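Local coordinates for protein Nrps/pks (Streptomyces albus, PDB 4OPF) that probably catalyses decarboxylative condensation of acyl chains with carrier-bound extender units, as a ketosynthase domain of the "AT-less" polyketide synthase that builds oxazolomycin, at residues A181-V187 with V227-K233; L84-L89 with N142-F147. All blocks are in the same frame, centred on the assembly; numbering follows the deposited sequence.

In the fold
From the N terminus, contact 2 is made first: helix 79-95 gives 84-89, the chain runs out through strand 107-112, and helix 138-147 brings 142-147 back against it, closing a loop of 52 residues. Only then does contact 1 open, with strand 181-188 pairing with strand 226-234 across 39 intervening residues. The two loops, each with an unmodelled part, therefore follow in series. In space they meet: helix 79-95 lies on the sheet face carrying Ala185, Val227 and Val229, so Leu84 CD2 comes within 3.6 Å of Ala185 CB. Contact 1 pairs two inner strands of the sheet, between strands 107-112 and 9-17, and contact 2 joins the helix covering it to the subunit boundary.

Contact 1: A181-V187 with V227-K233; sequences AAVVAGV and VGVLLLK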
loop_
_atom_site.group_PDB
_atom_site.type_symbol
_atom_site.label_atom_id
_atom_site.label_comp_id
_atom_site.label_asym_id
_atom_site.label_seq_id
_atom_site.Cartn_x
_atom_site.Cartn_y
_atom_site.Cartn_z
ATOM N N ALA A 181 -3.970 4.877 14.983
ATOM C CA ALA A 181 -2.555 4.744 15.194
ATOM C C ALA A 181 -2.058 3.744 14.210
ATOM O O ALA A 181 -2.853 3.056 13.587
ATOM C CB ALA A 181 -2.287 4.286 16.624
ATOM N N ALA A 182 -0.755 3.698 14.025
ATOM C CA ALA A 182 -0.132 2.841 13.018
ATOM C C ALA A 182 1.207 2.272 13.474
ATOM O O ALA A 182 2.037 2.977 14.081
ATOM C CB ALA A 182 0.104 3.623 11.747
ATOM N N VAL A 183 1.414 1.008 13.183
ATOM C CA VAL A 183 2.692 0.402 13.360
ATOM C C VAL A 183 3.355 0.427 11.980
ATOM O O VAL A 183 2.754 -0.019 10.987
ATOM C CB VAL A 183 2.523 -1.067 13.789
ATOM C CG1 VAL A 183 3.834 -1.788 13.748
ATOM C CG2 VAL A 183 1.894 -1.184 15.154
ATOM N N VAL A 184 4.580 0.907 11.905
ATOM C CA VAL A 184 5.340 0.929 10.658
ATOM C C VAL A 184 6.656 0.223 10.941
ATOM O O VAL A 184 7.327 0.527 11.906
ATOM C CB VAL A 184 5.613 2.374 10.234
ATOM C CG1 VAL A 184 6.547 2.488 9.040
ATOM C CG2 VAL A 184 4.314 3.017 9.854
ATOM N N ALA A 185 7.043 -0.711 10.091
ATOM C CA ALA A 185 8.237 -1.473 10.314
ATOM C C ALA A 185 8.960 -1.687 9.009
ATOM O O ALA A 185 8.373 -1.670 7.942
ATOM C CB ALA A 185 7.902 -2.856 10.858
ATOM N N GLY A 186 10.223 -2.019 9.144
ATOM C CA GLY A 186 11.023 -2.529 8.037
ATOM C C GLY A 186 11.832 -3.671 8.575
ATOM O O GLY A 186 12.295 -3.615 9.713
ATOM N N VAL A 187 12.041 -4.689 7.755
ATOM C CA VAL A 187 12.770 -5.858 8.190
ATOM C C VAL A 187 13.528 -6.482 7.012
ATOM O O VAL A 187 13.020 -6.557 5.895
ATOM C CB VAL A 187 11.826 -6.925 8.831
ATOM C CG1 VAL A 187 10.854 -7.515 7.811
ATOM C CG2 VAL A 187 12.597 -8.040 9.473
ATOM N N VAL A 227 16.078 -4.571 11.531
ATOM C CA VAL A 227 14.654 -4.413 11.813
ATOM C C VAL A 227 14.420 -3.162 12.650
ATOM O O VAL A 227 15.189 -2.813 13.559
ATOM C CB VAL A 227 14.077 -5.680 12.513
ATOM C CG1 VAL A 227 14.811 -5.973 13.794
ATOM C CG2 VAL A 227 12.570 -5.591 12.797
ATOM N N GLY A 228 13.330 -2.492 12.331
ATOM C CA GLY A 228 12.901 -1.315 13.071
ATOM C C GLY A 228 11.402 -1.232 13.065
ATOM O O GLY A 228 10.748 -1.582 12.066
ATOM N N VAL A 229 10.843 -0.811 14.184
ATOM C CA VAL A 229 9.404 -0.615 14.305
ATOM C C VAL A 229 9.105 0.709 14.970
ATOM O O VAL A 229 9.728 1.041 15.998
ATOM C CB VAL A 229 8.766 -1.746 15.136
ATOM C CG1 VAL A 229 7.279 -1.586 15.170
ATOM C CG2 VAL A 229 9.164 -3.120 14.567
ATOM N N LEU A 230 8.182 1.470 14.374
ATOM C CA LEU A 230 7.645 2.743 14.951
ATOM C C LEU A 230 6.178 2.581 15.277
ATOM O O LEU A 230 5.445 1.917 14.518
ATOM C CB LEU A 230 7.722 3.865 13.937
ATOM C CG LEU A 230 9.075 4.046 13.297
ATOM C CD1 LEU A 230 8.961 5.130 12.267
ATOM C CD2 LEU A 230 10.137 4.380 14.347
ATOM N N LEU A 231 5.751 3.158 16.391
ATOM C CA LEU A 231 4.340 3.340 16.646
ATOM C C LEU A 231 4.038 4.830 16.443
ATOM O O LEU A 231 4.689 5.686 17.055
ATOM C CB LEU A 231 3.946 2.841 18.043
ATOM C CG LEU A 231 2.457 3.031 18.443
ATOM C CD1 LEU A 231 1.502 2.166 17.660
ATOM C CD2 LEU A 231 2.213 2.736 19.909
ATOM N N LEU A 232 3.028 5.115 15.630
ATOM C CA LEU A 232 2.620 6.456 15.243
ATOM C C LEU A 232 1.198 6.788 15.616
ATOM O O LEU A 232 0.302 5.946 15.514
ATOM C CB LEU A 232 2.711 6.584 13.755
ATOM C CG LEU A 232 4.008 6.172 13.085
ATOM C CD1 LEU A 232 3.931 6.367 11.587
ATOM C CD2 LEU A 232 5.195 6.951 13.610
ATOM N N LYS A 233 0.974 8.026 15.996
ATOM C CA LYS A 233 -0.371 8.567 16.260
ATOM C C LYS A 233 -0.418 10.037 15.780
ATOM O O LYS A 233 0.603 10.712 15.771
ATOM C CB LYS A 233 -0.629 8.626 17.758
ATOM C CG LYS A 233 -0.860 7.303 18.426
ATOM C CD LYS A 233 -1.009 7.399 19.948
ATOM C CE LYS A 233 -2.290 8.083 20.358
ATOM N NZ LYS A 233 -2.639 7.584 21.721
#
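Two antiparallel strands run side by side here, 181-187 against 227-233, their axes 4.6 Å apart at closest and inclined at 167°. Three hydrogen-bonded pairs hold them. Ala182 N reaches Leu232 O at 2.9 Å and Leu232 N returns to Ala182 O at 2.8 Å; Val184 N to Leu230 O (2.9 Å) and Leu230 N to Val184 O (2.8 Å) repeat the ring; Gly186 N to Gly228 O and Gly228 N to Gly186 O, both 3.0 Å, complete the ladder. The carbonyls also receive CA-H...O contacts, such as Ala185 CA to Gly228 O at 3.1 Å. The alternate residues of 181-187 turn their backbone polar groups the other way: Ala181, Val183 and Ala185 bond to Gly108, Tyr110 and Gly112 of strand 107-112. Lys233 NZ leaves the pair for a salt bridge with Asp243.

Side chains alternate between faces. Val183 CG1 meets Val229 CG1 at 3.7 Å on one, and Val184 CG2 meets Leu232 CD1 at 3.8 Å on the other. The paired glycines leave the Val184 and Leu232 face without side chains from this pair at that end. The pair belongs to the sheet of the N-terminal half of the five-layered thiolase fold: Ala182, Val184 and Leu232 pack on helix 162-175 and Leu230 on helix 338-352, in the buried layer, Ala185, Val227 and Val229 lie beneath helix 79-95 on the outer face, and strand 9-17 flanks 227-233.

Contact 2: L84-L89 with N142-F147; sequences LLEETL and NLSHHF
In the N-terminal half of this thiolase-type ketosynthase fold, two helices cross and pack mainly through leucines and Phe147, with Thr88 and His146 adding contacts. Segment 84-89 is regular alpha-helix, and 142-146 likewise, with phi/psi near -65/-43; i to i+4 backbone bonds include Thr88 N to Leu84 O (2.8 Å) and Phe147 N to Leu143 O (3.0 Å). The axes approach to 10.4 Å at a signed crossing angle of -57°, and Leu85 and Leu143 are the closest CA pair, 6.3 Å apart.

Leu85 is the knob. With chi1 m and chi2 t, its side chain enters the hole formed by Asn142, Leu143, His146 and Phe147; its CD2 lies 3.8 Å from both Leu143 CD2 and His146 CB. Leu143, also m and t, extends back so that its CD2 stands 4.1 Å from Leu84 CB. Phe147, chi1 m and chi2 -73°, points its ring at the other helix: CE2 is 3.7 Å from Thr88 CG2, CZ is 4.1 Å from Leu89 CB, and Leu85 O lies at the ring edge, 3.8 Å from CZ. Leu89 differs from the other leucines, being t and p.

Phe92 meets the Phe147 ring edge-to-face, and Leu84 rests on the strands 107-112, 181-188 and 226-234. On helix 138-147, the carbonyls of His145 and His146 accept hydrogen bonds from Arg259 of the second subunit, tying this pair to the dimer. Thr88, chi1 m, folds its hydroxyl onto its own helix: OG1 donates to Leu84 O at 2.8 Å and sits 3.6 Å from Leu143 CD1.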
loop_
_atom_site.group_PDB
_atom_site.type_symbol
_atom_site.label_atom_id
_atom_site.label_comp_id
_atom_site.label_asym_id
_atom_site.label_seq_id
_atom_site.Cartn_x
_atom_site.Cartn_y
_atom_site.Cartn_z
ATOM N N LEU A 84 9.939 -9.565 13.786
ATOM C CA LEU A 84 8.976 -8.467 13.827
ATOM C C LEU A 84 8.045 -8.556 15.033
ATOM O O LEU A 84 7.661 -7.534 15.602
ATOM C CB LEU A 84 8.103 -8.456 12.588
ATOM C CG LEU A 84 8.703 -7.735 11.416
ATOM C CD1 LEU A 84 7.722 -7.910 10.261
ATOM C CD2 LEU A 84 8.904 -6.233 11.687
ATOM N N LEU A 85 7.622 -9.768 15.389
ATOM C CA LEU A 85 6.785 -9.932 16.586
ATOM C C LEU A 85 7.496 -9.403 17.862
ATOM O O LEU A 85 6.906 -8.657 18.646
ATOM C CB LEU A 85 6.400 -11.414 16.797
ATOM C CG LEU A 85 5.302 -11.902 15.842
ATOM C CD1 LEU A 85 5.214 -13.413 15.883
ATOM C CD2 LEU A 85 3.965 -11.329 16.277
ATOM N N GLU A 86 8.750 -9.781 18.027
ATOM C CA GLU A 86 9.553 -9.291 19.163
ATOM C C GLU A 86 9.695 -7.802 19.105
ATOM O O GLU A 86 9.484 -7.121 20.103
ATOM C CB GLU A 86 10.989 -9.835 19.206
ATOM C CG GLU A 86 11.149 -11.232 19.629
ATOM C CD GLU A 86 12.611 -11.646 19.886
ATOM O OE1 GLU A 86 13.579 -10.838 19.729
ATOM O OE2 GLU A 86 12.792 -12.838 20.247
ATOM N N GLU A 87 10.140 -7.304 17.978
ATOM C CA GLU A 87 10.408 -5.867 17.917
ATOM C C GLU A 87 9.153 -5.026 18.024
ATOM O O GLU A 87 9.216 -3.913 18.511
ATOM C CB GLU A 87 11.146 -5.493 16.668
ATOM C CG GLU A 87 12.559 -5.998 16.688
ATOM C CD GLU A 87 13.393 -5.379 17.827
ATOM O OE1 GLU A 87 13.258 -4.165 18.194
ATOM O OE2 GLU A 87 14.187 -6.146 18.359
ATOM N N THR A 88 8.018 -5.516 17.527
ATOM C CA THR A 88 6.764 -4.775 17.693
ATOM C C THR A 88 6.413 -4.759 19.179
ATOM O O THR A 88 6.049 -3.701 19.693
ATOM C CB THR A 88 5.649 -5.361 16.838
ATOM O OG1 THR A 88 6.049 -5.308 15.457
ATOM C CG2 THR A 88 4.328 -4.630 17.085
ATOM N N LEU A 89 6.518 -5.899 19.865
ATOM C CA LEU A 89 6.330 -5.913 21.294
ATOM C C LEU A 89 7.237 -4.880 21.980
ATOM O O LEU A 89 6.769 -4.147 22.851
ATOM C CB LEU A 89 6.565 -7.282 21.881
ATOM C CG LEU A 89 6.486 -7.367 23.400
ATOM C CD1 LEU A 89 5.100 -6.997 23.946
ATOM C CD2 LEU A 89 6.880 -8.750 23.804
ATOM N N ASN A 142 0.637 -11.397 10.523
ATOM C CA ASN A 142 1.019 -11.985 11.796
ATOM C C ASN A 142 0.938 -11.017 12.924
ATOM O O ASN A 142 0.564 -11.388 13.997
ATOM C CB ASN A 142 2.441 -12.485 11.780
ATOM C CG ASN A 142 2.548 -13.812 11.139
ATOM O OD1 ASN A 142 1.765 -14.691 11.433
ATOM N ND2 ASN A 142 3.522 -13.984 10.269
ATOM N N LEU A 143 1.285 -9.755 12.673
ATOM C CA LEU A 143 1.269 -8.777 13.714
ATOM C C LEU A 143 -0.159 -8.435 14.079
ATOM O O LEU A 143 -0.514 -8.337 15.254
ATOM C CB LEU A 143 2.042 -7.518 13.317
ATOM C CG LEU A 143 3.498 -7.696 12.935
ATOM C CD1 LEU A 143 4.162 -6.390 12.567
ATOM C CD2 LEU A 143 4.256 -8.306 14.067
ATOM N N SER A 144 -0.976 -8.219 13.063
ATOM C CA SER A 144 -2.373 -7.884 13.282
ATOM C C SER A 144 -3.050 -9.024 14.020
ATOM O O SER A 144 -3.894 -8.768 14.885
ATOM C CB SER A 144 -3.084 -7.644 11.963
ATOM O OG SER A 144 -2.521 -6.510 11.306
ATOM N N HIS A 145 -2.729 -10.256 13.662
ATOM C CA HIS A 145 -3.343 -11.397 14.307
ATOM C C HIS A 145 -2.890 -11.511 15.770
ATOM O O HIS A 145 -3.718 -11.572 16.665
ATOM C CB HIS A 145 -3.016 -12.694 13.553
ATOM C CG HIS A 145 -3.576 -13.911 14.198
ATOM N ND1 HIS A 145 -2.838 -14.725 15.023
ATOM C CD2 HIS A 145 -4.819 -14.452 14.151
ATOM C CE1 HIS A 145 -3.592 -15.723 15.449
ATOM N NE2 HIS A 145 -4.800 -15.569 14.938
ATOM N N HIS A 146 -1.587 -11.449 16.018
ATOM C CA HIS A 146 -1.095 -11.688 17.345
ATOM C C HIS A 146 -1.491 -10.585 18.321
ATOM O O HIS A 146 -1.847 -10.894 19.426
ATOM C CB HIS A 146 0.411 -11.863 17.427
ATOM C CG HIS A 146 0.890 -11.892 18.854
ATOM N ND1 HIS A 146 0.714 -12.994 19.686
ATOM C CD2 HIS A 146 1.417 -10.914 19.640
ATOM C CE1 HIS A 146 1.166 -12.703 20.898
ATOM N NE2 HIS A 146 1.587 -11.445 20.901
ATOM N N PHE A 147 -1.424 -9.315 17.917
ATOM C CA PHE A 147 -1.755 -8.220 18.789
ATOM C C PHE A 147 -3.214 -7.788 18.683
ATOM O O PHE A 147 -3.625 -6.873 19.393
ATOM C CB PHE A 147 -0.816 -7.064 18.468
ATOM C CG PHE A 147 0.622 -7.340 18.818
ATOM C CD1 PHE A 147 1.026 -7.347 20.153
ATOM C CD2 PHE A 147 1.559 -7.597 17.850
ATOM C CE1 PHE A 147 2.353 -7.580 20.499
ATOM C CE2 PHE A 147 2.884 -7.796 18.191
ATOM C CZ PHE A 147 3.276 -7.785 19.517
#